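Local coordinates for protein PHOX (Pseudomonas fluorescens, PDB 4A9V) that hydrolyses phosphate monoesters as a PhoX-type alkaline phosphatase, a beta-propeller enzyme that carries a complex iron-calcium cofactor, at residues S8-F13 with A514-G519; M71-F76 with T544-I549; K214-S219 with L267-H272; F449-N454 with G464-I469. One frame throughout, in Å; residues are numbered along the deposited sequence. Where two conformers were deposited one is given.

Interaction 1: residues S8-F13 with A514-G519; sequences SRLLGF and ADPATG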
loop_
_atom_site.group_PDB
_atom_site.type_symbol
_atom_site.label_atom_id
_atom_site.label_comp_id
_atom_site.label_asym_id
_atom_site.label_seq_id
_atom_site.Cartn_x
_atom_site.Cartn_y
_atom_site.Cartn_z
ATOM N N SER A 8 -28.016 5.326 9.251
ATOM C CA SER A 8 -26.978 4.270 9.430
ATOM C C SER A 8 -26.755 3.964 10.909
ATOM O O SER A 8 -26.836 4.853 11.758
ATOM C CB SER A 8 -25.659 4.698 8.782
ATOM O OG SER A 8 -24.637 3.751 9.042
ATOM N N ARG A 9 -26.626 2.677 11.216
ATOM C CA ARG A 9 -26.237 2.234 12.546
ATOM C C ARG A 9 -24.772 2.579 12.811
ATOM O O ARG A 9 -24.375 2.813 13.953
ATOM C CB ARG A 9 -26.453 0.722 12.663
ATOM C CG ARG A 9 -25.974 0.105 13.966
ATOM C CD ARG A 9 -25.963 -1.414 13.882
ATOM N NE ARG A 9 -25.428 -1.897 12.609
ATOM C CZ ARG A 9 -24.174 -2.303 12.431
ATOM N NH1 ARG A 9 -23.303 -2.217 13.428
ATOM N NH2 ARG A 9 -23.764 -2.708 11.234
ATOM N N LEU A 10 -24.006 2.727 11.738
ATOM C CA LEU A 10 -22.555 2.722 11.825
ATOM C C LEU A 10 -21.985 4.126 11.802
ATOM O O LEU A 10 -20.862 4.329 12.238
ATOM C CB LEU A 10 -21.935 1.924 10.676
ATOM C CG LEU A 10 -22.042 0.412 10.796
ATOM C CD1 LEU A 10 -21.553 -0.236 9.512
ATOM C CD2 LEU A 10 -21.237 -0.064 11.992
ATOM N N LEU A 11 -22.613 5.012 11.039
ATOM C CA LEU A 11 -22.010 6.307 10.763
ATOM C C LEU A 11 -22.494 7.349 11.773
ATOM O O LEU A 11 -23.654 7.763 11.739
ATOM C CB LEU A 11 -22.313 6.742 9.330
ATOM C CG LEU A 11 -21.822 5.773 8.244
ATOM C CD1 LEU A 11 -22.216 6.276 6.866
ATOM C CD2 LEU A 11 -20.318 5.546 8.323
ATOM N N GLY A 12 -21.631 7.685 12.729
ATOM C CA GLY A 12 -22.051 8.441 13.903
ATOM C C GLY A 12 -21.755 9.931 13.842
ATOM O O GLY A 12 -22.065 10.657 14.785
ATOM N N PHE A 13 -21.180 10.389 12.733
ATOM C CA PHE A 13 -20.783 11.787 12.565
ATOM C C PHE A 13 -21.416 12.354 11.291
ATOM O O PHE A 13 -21.790 11.607 10.391
ATOM C CB PHE A 13 -19.259 11.896 12.486
ATOM C CG PHE A 13 -18.662 11.195 11.294
ATOM C CD1 PHE A 13 -18.432 9.822 11.308
ATOM C CD2 PHE A 13 -18.486 11.874 10.104
ATOM C CE1 PHE A 13 -18.024 9.160 10.162
ATOM C CE2 PHE A 13 -18.088 11.214 8.956
ATOM C CZ PHE A 13 -17.877 9.851 8.981
ATOM N N ALA A 514 -17.824 4.579 5.271
ATOM C CA ALA A 514 -18.936 3.979 4.550
ATOM C C ALA A 514 -19.590 2.867 5.361
ATOM O O ALA A 514 -18.923 2.142 6.115
ATOM C CB ALA A 514 -18.467 3.438 3.210
ATOM N N ASP A 515 -20.885 2.694 5.122
ATOM C CA ASP A 515 -21.674 1.587 5.652
ATOM C C ASP A 515 -21.814 0.522 4.562
ATOM O O ASP A 515 -22.448 0.766 3.538
ATOM C CB ASP A 515 -23.054 2.122 6.053
ATOM C CG ASP A 515 -23.922 1.083 6.719
ATOM O OD1 ASP A 515 -23.889 -0.085 6.296
ATOM O OD2 ASP A 515 -24.658 1.443 7.660
ATOM N N PRO A 516 -21.163 -0.635 4.743
ATOM C CA PRO A 516 -21.188 -1.651 3.697
ATOM C C PRO A 516 -22.586 -2.108 3.290
ATOM O O PRO A 516 -22.817 -2.439 2.122
ATOM C CB PRO A 516 -20.398 -2.803 4.322
ATOM C CG PRO A 516 -19.431 -2.123 5.224
ATOM C CD PRO A 516 -20.210 -0.978 5.814
ATOM N N ALA A 517 -23.511 -2.143 4.241
ATOM C CA ALA A 517 -24.855 -2.658 3.983
ATOM C C ALA A 517 -25.695 -1.662 3.191
ATOM O O ALA A 517 -26.523 -2.049 2.363
ATOM C CB ALA A 517 -25.549 -3.011 5.290
ATOM N N THR A 518 -25.553 -0.382 3.496
ATOM C CA THR A 518 -26.455 0.599 2.925
ATOM C C THR A 518 -25.825 1.339 1.759
ATOM O O THR A 518 -26.540 1.943 0.963
ATOM C CB THR A 518 -26.914 1.640 3.951
ATOM O OG1 THR A 518 -25.806 2.479 4.281
ATOM C CG2 THR A 518 -27.466 0.977 5.208
ATOM N N GLY A 519 -24.498 1.323 1.677
ATOM C CA GLY A 519 -23.780 2.060 0.659
ATOM C C GLY A 519 -23.500 3.510 1.000
ATOM O O GLY A 519 -22.820 4.189 0.239
HETATM O O HOH W 1 -24.509 -1.902 8.411
#
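Ser-8 and Asp-515 meet tip to tip: Ser-8 OG donates to Asp-515 OD2 at 2.7 Å, using the anti lone pair of that oxygen, the one turned away from OD1. Leu-10 crosses the aspartate at about a right angle, its CD1 lying 3.9 Å from Asp-515 CG and also touching Pro-516 CD. Beside it, Leu-11 leans its CD2 on the backbone of Ala-514, 4.1 Å from Ala-514 N. The other carboxylate oxygen faces its own chain. Asp-515 OD1 accepts from Ala-517 N at 2.9 Å, again on an anti lone pair, and from Thr-518 N, which sits well above the carboxylate plane, so that an Asx turn and an Asx motif share one acceptor. This turn links strands 510-514 and 521-526 of a four-stranded antiparallel sheet, a blade of the propeller, and the N-terminal segment 8-13 packs against it. On that side Ser-8 OG, anti to the backbone N (chi1 175°), is also an acceptor, from Leu-10 N at 3.0 Å and Leu-11 N at 3.1 Å, an ST turn and ST motif, which is likely to leave the hydroxyl proton for the carboxylate. A water bridges Asp-515 OD1 to NH2 of the poorly ordered Arg-9. Further out, Arg-488 binds the carbonyl of Leu-10, while Leu-11 reaches Cys-513 and Arg-522 of the two blade strands.

Interaction 2: residues M71-F76 with T544-I549; sequences MSLFEF and TLFVGI. With EDO (1,2-ethanediol), chain O.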
loop_
_atom_site.group_PDB
_atom_site.type_symbol
_atom_site.label_atom_id
_atom_site.label_comp_id
_atom_site.label_asym_id
_atom_site.label_seq_id
_atom_site.Cartn_x
_atom_site.Cartn_y
_atom_site.Cartn_z
ATOM N N MET A 71 0.569 0.872 7.300
ATOM C CA MET A 71 1.021 0.618 8.660
ATOM C C MET A 71 0.050 -0.289 9.387
ATOM O O MET A 71 -1.158 -0.299 9.124
ATOM C CB MET A 71 1.182 1.925 9.432
ATOM C CG MET A 71 -0.078 2.755 9.517
ATOM S SD MET A 71 0.260 4.333 10.335
ATOM C CE MET A 71 -1.342 5.107 10.208
ATOM N N SER A 72 0.589 -1.010 10.354
ATOM C CA SER A 72 -0.212 -1.826 11.256
ATOM C C SER A 72 0.194 -1.564 12.700
ATOM O O SER A 72 1.369 -1.311 13.000
ATOM C CB SER A 72 -0.020 -3.317 10.958
ATOM O OG SER A 72 -0.553 -3.695 9.703
ATOM N N LEU A 73 -0.768 -1.770 13.594
ATOM C CA LEU A 73 -0.549 -1.718 15.026
ATOM C C LEU A 73 -0.677 -3.129 15.610
ATOM O O LEU A 73 -1.620 -3.864 15.293
ATOM C CB LEU A 73 -1.555 -0.756 15.674
ATOM C CG LEU A 73 -1.433 -0.581 17.186
ATOM C CD1 LEU A 73 -1.852 0.818 17.604
ATOM C CD2 LEU A 73 -2.242 -1.615 17.951
ATOM N N PHE A 74 0.277 -3.478 16.466
ATOM C CA PHE A 74 0.330 -4.764 17.144
ATOM C C PHE A 74 0.174 -4.540 18.640
ATOM O O PHE A 74 0.993 -3.884 19.270
ATOM C CB PHE A 74 1.680 -5.444 16.878
ATOM C CG PHE A 74 1.892 -5.824 15.438
ATOM C CD1 PHE A 74 2.332 -4.893 14.509
ATOM C CD2 PHE A 74 1.628 -7.115 15.006
ATOM C CE1 PHE A 74 2.484 -5.239 13.178
ATOM C CE2 PHE A 74 1.776 -7.465 13.672
ATOM C CZ PHE A 74 2.203 -6.523 12.760
ATOM N N GLU A 75 -0.876 -5.110 19.213
ATOM C CA GLU A 75 -1.060 -5.197 20.667
ATOM C C GLU A 75 0.199 -5.739 21.312
ATOM O O GLU A 75 0.734 -6.725 20.834
ATOM C CB GLU A 75 -2.205 -6.164 20.980
ATOM C CG GLU A 75 -3.582 -5.637 20.622
ATOM C CD GLU A 75 -4.624 -6.735 20.541
ATOM O OE1 GLU A 75 -5.047 -7.233 21.604
ATOM O OE2 GLU A 75 -5.027 -7.093 19.413
ATOM N N PHE A 76 0.635 -5.160 22.422
ATOM C CA PHE A 76 1.794 -5.670 23.120
ATOM C C PHE A 76 1.351 -6.720 24.138
ATOM O O PHE A 76 0.587 -6.416 25.044
ATOM C CB PHE A 76 2.520 -4.520 23.823
ATOM C CG PHE A 76 3.954 -4.814 24.132
ATOM C CD1 PHE A 76 4.287 -5.628 25.197
ATOM C CD2 PHE A 76 4.964 -4.340 23.314
ATOM C CE1 PHE A 76 5.602 -5.966 25.446
ATOM C CE2 PHE A 76 6.288 -4.661 23.564
ATOM C CZ PHE A 76 6.605 -5.460 24.646
ATOM N N THR A 544 -8.669 5.455 19.227
ATOM C CA THR A 544 -7.700 6.208 18.447
ATOM C C THR A 544 -7.596 5.605 17.055
ATOM O O THR A 544 -7.448 4.396 16.894
ATOM C CB THR A 544 -6.302 6.220 19.105
ATOM O OG1 THR A 544 -6.406 6.740 20.433
ATOM C CG2 THR A 544 -5.335 7.081 18.315
ATOM N N LEU A 545 -7.736 6.467 16.055
ATOM C CA LEU A 545 -7.521 6.109 14.661
ATOM C C LEU A 545 -6.232 6.777 14.217
ATOM O O LEU A 545 -6.103 7.999 14.314
ATOM C CB LEU A 545 -8.718 6.593 13.814
ATOM C CG LEU A 545 -8.788 6.185 12.330
ATOM C CD1 LEU A 545 -10.163 6.511 11.755
ATOM C CD2 LEU A 545 -7.713 6.861 11.498
ATOM N N PHE A 546 -5.242 5.970 13.841
ATOM C CA PHE A 546 -3.979 6.480 13.320
ATOM C C PHE A 546 -4.049 6.527 11.797
ATOM O O PHE A 546 -4.478 5.561 11.167
ATOM C CB PHE A 546 -2.821 5.575 13.757
ATOM C CG PHE A 546 -2.688 5.435 15.249
ATOM C CD1 PHE A 546 -1.991 6.379 15.982
ATOM C CD2 PHE A 546 -3.233 4.345 15.920
ATOM C CE1 PHE A 546 -1.818 6.231 17.345
ATOM C CE2 PHE A 546 -3.063 4.199 17.283
ATOM C CZ PHE A 546 -2.368 5.148 18.000
ATOM N N VAL A 547 -3.661 7.658 11.212
ATOM C CA VAL A 547 -3.761 7.836 9.768
ATOM C C VAL A 547 -2.542 8.618 9.284
ATOM O O VAL A 547 -2.056 9.518 9.968
ATOM C CB VAL A 547 -5.084 8.540 9.371
ATOM C CG1 VAL A 547 -5.188 9.927 9.990
ATOM C CG2 VAL A 547 -5.230 8.609 7.858
ATOM N N GLY A 548 -2.034 8.254 8.114
ATOM C CA GLY A 548 -0.877 8.921 7.543
ATOM C C GLY A 548 -1.219 10.085 6.630
ATOM O O GLY A 548 -2.181 10.048 5.847
ATOM N N ILE A 549 -0.368 11.103 6.712
ATOM C CA ILE A 549 -0.369 12.223 5.795
ATOM C C ILE A 549 0.965 12.189 5.060
ATOM O O ILE A 549 2.024 12.405 5.650
ATOM C CB ILE A 549 -0.509 13.551 6.568
ATOM C CG1 ILE A 549 -1.823 13.590 7.363
ATOM C CG2 ILE A 549 -0.393 14.731 5.617
ATOM C CD1 ILE A 549 -3.083 13.414 6.539
HETATM C C1 EDO O . -2.337 -7.720 18.111
HETATM O O1 EDO O . -2.823 -6.328 17.685
HETATM C C2 EDO O . -1.516 -8.327 16.967
HETATM O O2 EDO O . -0.484 -9.171 17.508
#
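Two four-stranded antiparallel sheets of the propeller pack against each other here, strand 71-76 of one facing strand 544-549 of the other, with no hydrogen bond between them. The short segments run nearly antiparallel, 153° between their directions, and approach to 9.0 Å between axes, the spacing of layers joined by side chains. The sheet of 544-549 takes its strands from both chain ends, 30-37 beside 572-578, consistent with the Velcro closure of propellers.

Met-71 has the most surface buried. Its CG takes the crowded position between backbone N and carbonyl carbon (chi1 58°), and the chain then runs extended, so that CE ends on the opposing backbone. CE lies 3.3 Å from Phe-546 O and 3.6 Å from Val-547 N, and it also touches Phe-546 CB at 3.9 Å. The same methyl lies 3.8 Å from Gly-548 N. Phe-546 is the second main contributor. Its ring is met obliquely by Leu-73, whose CD1 comes to 3.6 Å from Phe-546 CE2, and Thr-544 CG2 of its own strand lies over one face, toward the rim. Met-85, on strand 82-89 beside 71-76, packs on both Met-71 and Phe-546. Where the strand 71-76 reaches solvent, an ethanediol molecule, most likely picked up during crystallisation, meets Glu-75: the backbone N of Glu-75 donates to EDO O1 at 2.8 Å along an almost straight line (175°).

Interaction 3: residues K214-S219 with L267-H272; sequences KRYGVS and LGRFKH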
loop_
_atom_site.group_PDB
_atom_site.type_symbol
_atom_site.label_atom_id
_atom_site.label_comp_id
_atom_site.label_asym_id
_atom_site.label_seq_id
_atom_site.Cartn_x
_atom_site.Cartn_y
_atom_site.Cartn_z
ATOM N N LYS A 214 10.535 -5.421 -19.802
ATOM C CA LYS A 214 9.631 -4.427 -20.363
ATOM C C LYS A 214 8.248 -4.478 -19.719
ATOM O O LYS A 214 7.656 -3.440 -19.443
ATOM C CB LYS A 214 9.527 -4.599 -21.878
ATOM C CG LYS A 214 10.772 -4.133 -22.604
ATOM C CD LYS A 214 10.634 -4.240 -24.106
ATOM C CE LYS A 214 11.848 -3.644 -24.785
ATOM N NZ LYS A 214 11.782 -3.824 -26.252
ATOM N N ARG A 215 7.748 -5.678 -19.436
ATOM C CA ARG A 215 6.419 -5.809 -18.848
ATOM C C ARG A 215 6.371 -5.187 -17.450
ATOM O O ARG A 215 5.316 -4.728 -17.006
ATOM C CB ARG A 215 5.989 -7.283 -18.811
ATOM C CG ARG A 215 4.697 -7.555 -18.056
ATOM C CD ARG A 215 3.481 -6.854 -18.658
ATOM N NE ARG A 215 2.248 -7.168 -17.931
ATOM C CZ ARG A 215 1.546 -8.285 -18.094
ATOM N NH1 ARG A 215 1.895 -9.157 -19.031
ATOM N NH2 ARG A 215 0.469 -8.508 -17.359
ATOM N N TYR A 216 7.499 -5.194 -16.748
ATOM C CA TYR A 216 7.563 -4.604 -15.424
ATOM C C TYR A 216 7.931 -3.121 -15.455
ATOM O O TYR A 216 7.822 -2.442 -14.438
ATOM C CB TYR A 216 8.503 -5.412 -14.528
ATOM C CG TYR A 216 7.869 -6.688 -14.002
ATOM C CD1 TYR A 216 7.620 -7.769 -14.838
ATOM C CD2 TYR A 216 7.447 -6.777 -12.687
ATOM C CE1 TYR A 216 6.991 -8.909 -14.363
ATOM C CE2 TYR A 216 6.818 -7.911 -12.203
ATOM C CZ TYR A 216 6.595 -8.979 -13.045
ATOM O OH TYR A 216 5.950 -10.115 -12.616
ATOM N N GLY A 217 8.269 -2.595 -16.630
ATOM C CA GLY A 217 8.280 -1.152 -16.841
ATOM C C GLY A 217 9.600 -0.465 -16.524
ATOM O O GLY A 217 9.639 0.754 -16.372
ATOM N N VAL A 218 10.693 -1.215 -16.504
ATOM C CA VAL A 218 12.008 -0.611 -16.286
ATOM C C VAL A 218 12.417 0.248 -17.478
ATOM O O VAL A 218 12.023 -0.029 -18.609
ATOM C CB VAL A 218 13.073 -1.688 -15.986
ATOM C CG1 VAL A 218 13.350 -2.538 -17.211
ATOM C CG2 VAL A 218 14.344 -1.076 -15.427
ATOM N N SER A 219 13.166 1.319 -17.208
ATOM C CA SER A 219 13.722 2.174 -18.246
ATOM C C SER A 219 15.178 2.470 -17.924
ATOM O O SER A 219 15.596 2.401 -16.773
ATOM C CB SER A 219 12.950 3.493 -18.327
ATOM O OG SER A 219 13.245 4.315 -17.208
ATOM N N LEU A 267 4.467 -15.553 -2.885
ATOM C CA LEU A 267 3.375 -14.601 -3.078
ATOM C C LEU A 267 3.522 -13.798 -4.375
ATOM O O LEU A 267 2.635 -13.018 -4.719
ATOM C CB LEU A 267 3.249 -13.664 -1.868
ATOM C CG LEU A 267 2.465 -14.209 -0.670
ATOM C CD1 LEU A 267 3.070 -15.487 -0.097
ATOM C CD2 LEU A 267 2.357 -13.141 0.411
ATOM N N GLY A 268 4.569 -14.080 -5.150
ATOM C CA GLY A 268 4.695 -13.528 -6.495
ATOM C C GLY A 268 5.365 -12.163 -6.543
ATOM O O GLY A 268 5.392 -11.439 -5.541
ATOM N N ARG A 269 5.902 -11.829 -7.713
ATOM C CA ARG A 269 6.588 -10.561 -7.936
ATOM C C ARG A 269 5.755 -9.679 -8.857
ATOM O O ARG A 269 5.389 -10.093 -9.962
ATOM C CB ARG A 269 7.969 -10.808 -8.559
ATOM C CG ARG A 269 8.691 -9.538 -8.966
ATOM C CD ARG A 269 10.136 -9.839 -9.307
ATOM N NE ARG A 269 10.784 -8.742 -10.016
ATOM C CZ ARG A 269 10.739 -8.560 -11.331
ATOM N NH1 ARG A 269 10.047 -9.379 -12.108
ATOM N NH2 ARG A 269 11.336 -7.507 -11.862
ATOM N N PHE A 270 5.443 -8.478 -8.385
ATOM C CA PHE A 270 4.672 -7.477 -9.114
ATOM C C PHE A 270 4.690 -6.207 -8.255
ATOM O O PHE A 270 5.484 -6.117 -7.316
ATOM C CB PHE A 270 3.244 -7.967 -9.499
ATOM C CG PHE A 270 2.443 -8.576 -8.367
ATOM C CD1 PHE A 270 1.617 -7.789 -7.577
ATOM C CD2 PHE A 270 2.333 -9.956 -8.254
ATOM C CE1 PHE A 270 0.776 -8.359 -6.640
ATOM C CE2 PHE A 270 1.497 -10.529 -7.323
ATOM C CZ PHE A 270 0.695 -9.735 -6.537
ATOM N N LYS A 271 3.941 -5.184 -8.651
ATOM C CA LYS A 271 3.982 -3.912 -7.945
ATOM C C LYS A 271 2.936 -3.925 -6.822
ATOM O O LYS A 271 1.809 -3.448 -6.971
ATOM C CB LYS A 271 3.831 -2.751 -8.928
ATOM C CG LYS A 271 4.961 -2.757 -9.934
ATOM C CD LYS A 271 4.998 -1.561 -10.863
ATOM C CE LYS A 271 6.056 -1.787 -11.930
ATOM N NZ LYS A 271 6.112 -0.691 -12.932
ATOM N N HIS A 272 3.293 -4.621 -5.746
ATOM C CA HIS A 272 2.362 -4.921 -4.662
ATOM C C HIS A 272 1.908 -3.667 -3.960
ATOM O O HIS A 272 2.738 -2.917 -3.448
ATOM C CB HIS A 272 3.052 -5.799 -3.625
ATOM C CG HIS A 272 3.330 -7.201 -4.084
ATOM N ND1 HIS A 272 2.435 -8.201 -3.914
ATOM C CD2 HIS A 272 4.457 -7.773 -4.646
ATOM C CE1 HIS A 272 2.963 -9.349 -4.360
ATOM N NE2 HIS A 272 4.193 -9.093 -4.809
#
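Two hydrogen bonds, a stacked cation and an edge contact join the end of helix 211-216 to the loop 267-272. Tyr-216 OH donates to Arg-269 O at 2.7 Å, from above the carbonyl plane, and also accepts from Arg-372 N. In return the extended Lys-271 chain brings NZ to 2.9 Å from Tyr-216 O, a carbonyl in the last helical turn, just before Gly-217 closes it in a Schellman motif with positive phi. The stacking is cation-pi: the Arg-269 guanidinium lies over one face of the Tyr-216 ring, centres 4.2 Å apart and planes 24° from parallel, with NH1 above the ring centre. Its NH1 and NH2 also donate to Ile-369 O and Leu-243 O. At the ring edge, Tyr-216 CE2 packs against Phe-270 CA at 3.8 Å. An alanine at Tyr-216 would lose the ring and its hydroxyl, and would probably leave the Arg-269 guanidinium without its flat support and Arg-269 O without this donor. Lys-271 NZ, also salt-bridged to Glu-293 and bonded to Thr-197, lies in a loop running on to the metal ligand Glu-273; its side chain is about 7 Å from the mu-oxo-diiron group, where its buried charge could influence the local electrostatics.

Interaction 4: residues F449-N454 with G464-I469; sequences FVVAGN and GGSSNI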
loop_
_atom_site.group_PDB
_atom_site.type_symbol
_atom_site.label_atom_id
_atom_site.label_comp_id
_atom_site.label_asym_id
_atom_site.label_seq_id
_atom_site.Cartn_x
_atom_site.Cartn_y
_atom_site.Cartn_z
ATOM N N PHE A 449 -19.238 -1.538 -5.232
ATOM C CA PHE A 449 -19.753 -0.901 -4.027
ATOM C C PHE A 449 -19.940 0.606 -4.210
ATOM O O PHE A 449 -20.906 1.173 -3.712
ATOM C CB PHE A 449 -18.800 -1.184 -2.856
ATOM C CG PHE A 449 -19.198 -0.513 -1.578
ATOM C CD1 PHE A 449 -20.332 -0.913 -0.897
ATOM C CD2 PHE A 449 -18.496 0.579 -1.101
ATOM C CE1 PHE A 449 -20.769 -0.236 0.223
ATOM C CE2 PHE A 449 -18.892 1.222 0.056
ATOM C CZ PHE A 449 -20.052 0.834 0.702
ATOM N N VAL A 450 -19.027 1.254 -4.925
ATOM C CA VAL A 450 -19.224 2.645 -5.309
ATOM C C VAL A 450 -18.478 2.898 -6.609
ATOM O O VAL A 450 -17.452 2.275 -6.875
ATOM C CB VAL A 450 -18.773 3.622 -4.194
ATOM C CG1 VAL A 450 -17.272 3.591 -4.003
ATOM C CG2 VAL A 450 -19.251 5.039 -4.497
ATOM N N VAL A 451 -19.033 3.771 -7.440
ATOM C CA VAL A 451 -18.339 4.306 -8.598
ATOM C C VAL A 451 -18.149 5.800 -8.369
ATOM O O VAL A 451 -19.128 6.540 -8.277
ATOM C CB VAL A 451 -19.126 4.061 -9.899
ATOM C CG1 VAL A 451 -18.317 4.550 -11.090
ATOM C CG2 VAL A 451 -19.472 2.584 -10.047
ATOM N N ALA A 452 -16.917 6.216 -8.091
ATOM C CA ALA A 452 -16.671 7.613 -7.784
ATOM C C ALA A 452 -16.962 8.477 -9.002
ATOM O O ALA A 452 -16.862 8.028 -10.142
ATOM C CB ALA A 452 -15.239 7.807 -7.310
ATOM N N GLY A 453 -17.328 9.724 -8.751
ATOM C CA GLY A 453 -17.605 10.653 -9.827
ATOM C C GLY A 453 -17.862 12.043 -9.297
ATOM O O GLY A 453 -17.756 12.299 -8.097
ATOM N N ASN A 454 -18.199 12.944 -10.209
ATOM C CA ASN A 454 -18.488 14.319 -9.846
ATOM C C ASN A 454 -19.867 14.709 -10.357
ATOM O O ASN A 454 -20.015 15.130 -11.501
ATOM C CB ASN A 454 -17.436 15.272 -10.420
ATOM C CG ASN A 454 -17.544 16.666 -9.834
ATOM O OD1 ASN A 454 -18.650 17.149 -9.563
ATOM N ND2 ASN A 454 -16.403 17.292 -9.574
ATOM N N GLY A 464 -20.679 11.174 -13.441
ATOM C CA GLY A 464 -21.313 11.639 -12.208
ATOM C C GLY A 464 -21.251 10.652 -11.051
ATOM O O GLY A 464 -21.607 10.994 -9.922
ATOM N N GLY A 465 -20.837 9.421 -11.333
ATOM C CA GLY A 465 -20.698 8.404 -10.300
ATOM C C GLY A 465 -21.992 7.657 -10.029
ATOM O O GLY A 465 -23.053 7.953 -10.594
ATOM N N SER A 466 -21.921 6.721 -9.095
ATOM C CA SER A 466 -23.085 5.984 -8.650
ATOM C C SER A 466 -23.887 6.780 -7.622
ATOM O O SER A 466 -23.464 7.835 -7.149
ATOM C CB SER A 466 -22.660 4.627 -8.074
ATOM O OG SER A 466 -21.681 4.778 -7.053
ATOM N N SER A 467 -25.071 6.273 -7.305
ATOM C CA SER A 467 -26.051 7.088 -6.612
ATOM C C SER A 467 -25.673 7.385 -5.162
ATOM O O SER A 467 -26.281 8.255 -4.535
ATOM C CB SER A 467 -27.409 6.405 -6.655
ATOM O OG SER A 467 -27.328 5.126 -6.058
ATOM N N ASN A 468 -24.758 6.600 -4.596
ATOM C CA ASN A 468 -24.236 6.884 -3.261
ATOM C C ASN A 468 -23.146 7.958 -3.232
ATOM O O ASN A 468 -22.685 8.359 -2.151
ATOM C CB ASN A 468 -23.804 5.598 -2.522
ATOM C CG ASN A 468 -22.877 4.683 -3.327
ATOM O OD1 ASN A 468 -22.827 4.706 -4.564
ATOM N ND2 ASN A 468 -22.214 3.779 -2.604
ATOM N N ILE A 469 -22.818 8.492 -4.404
ATOM C CA ILE A 469 -22.021 9.709 -4.525
ATOM C C ILE A 469 -22.954 10.902 -4.728
ATOM O O ILE A 469 -23.815 10.882 -5.605
ATOM C CB ILE A 469 -21.048 9.616 -5.724
ATOM C CG1 ILE A 469 -20.046 8.475 -5.523
ATOM C CG2 ILE A 469 -20.330 10.938 -5.927
ATOM C CD1 ILE A 469 -19.167 8.621 -4.297
#
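Asn-468 bridges the loop 464-469 to strand 443-451 through its amide. CB itself points toward the strand, and chi1 51° places CG in the crowded position between backbone N and carbonyl carbon. CG and both amide atoms then lie along Val-450, with CG 3.8 Å from Val-450 CG2. At the tip the amide splits its work: OD1 accepts from Ser-466 OG at 2.7 Å, while ND2 donates to Phe-449 O at 3.1 Å in the carbonyl plane, and has a second acceptor in Gly-519 O. Ser-466 OG in turn accepts from Val-451 N at 2.9 Å, almost straight (174°), much as a main-chain carbonyl would in an antiparallel pair, and Ser-466 N donates to Val-451 O, also at 2.9 Å, on a lone pair. A type I turn from Ser-466 to Ile-469, closed by Ile-469 N to Ser-466 O, presents both side chains. An alanine at Asn-468 would remove both amide links and would probably leave the turn less firmly fixed to the strand and the serine hydroxyl less well oriented. Ile-469 crosses Val-450 at about a right angle, its CD1 3.6 Å from Val-450 CG2. Gly-453 and Gly-465 pass with CA atoms 3.9 Å apart, an approach that beta carbons would not allow. After a corner at Phe-449, Val-450 and Val-451 continue beside strand 428-434, with a classic bulge at Phe-449 and Val-450 opposite Ile-429; Val-450 and Asn-468 also touch Ile-521 of strand 521-526.

Interactions 2, 3 and 4 are buried, while interaction 1 is partly buried, with exposed residues at the N-terminal segment. Interaction 2 has no hydrogen bond across it and rests on van der Waals packing between two sheets face to face; interaction 3 mixes cation-pi with hydrogen bonds in a loop near the metal cofactor; interaction 4 combines backbone, serine hydroxyl and asparagine amide bonds with valine-isoleucine packing; interaction 1 pairs a hydroxyl with a carboxylate beside packing by two leucines. Interactions 1 and 4 touch, Phe-449 packing on the turn 514-519. Along the chain interactions 3 and 4 are both nested inside the loops that interactions 1 and 2 close, and 3 precedes 4. Interactions 1 and 3 lie on opposite sides of the chain's centre.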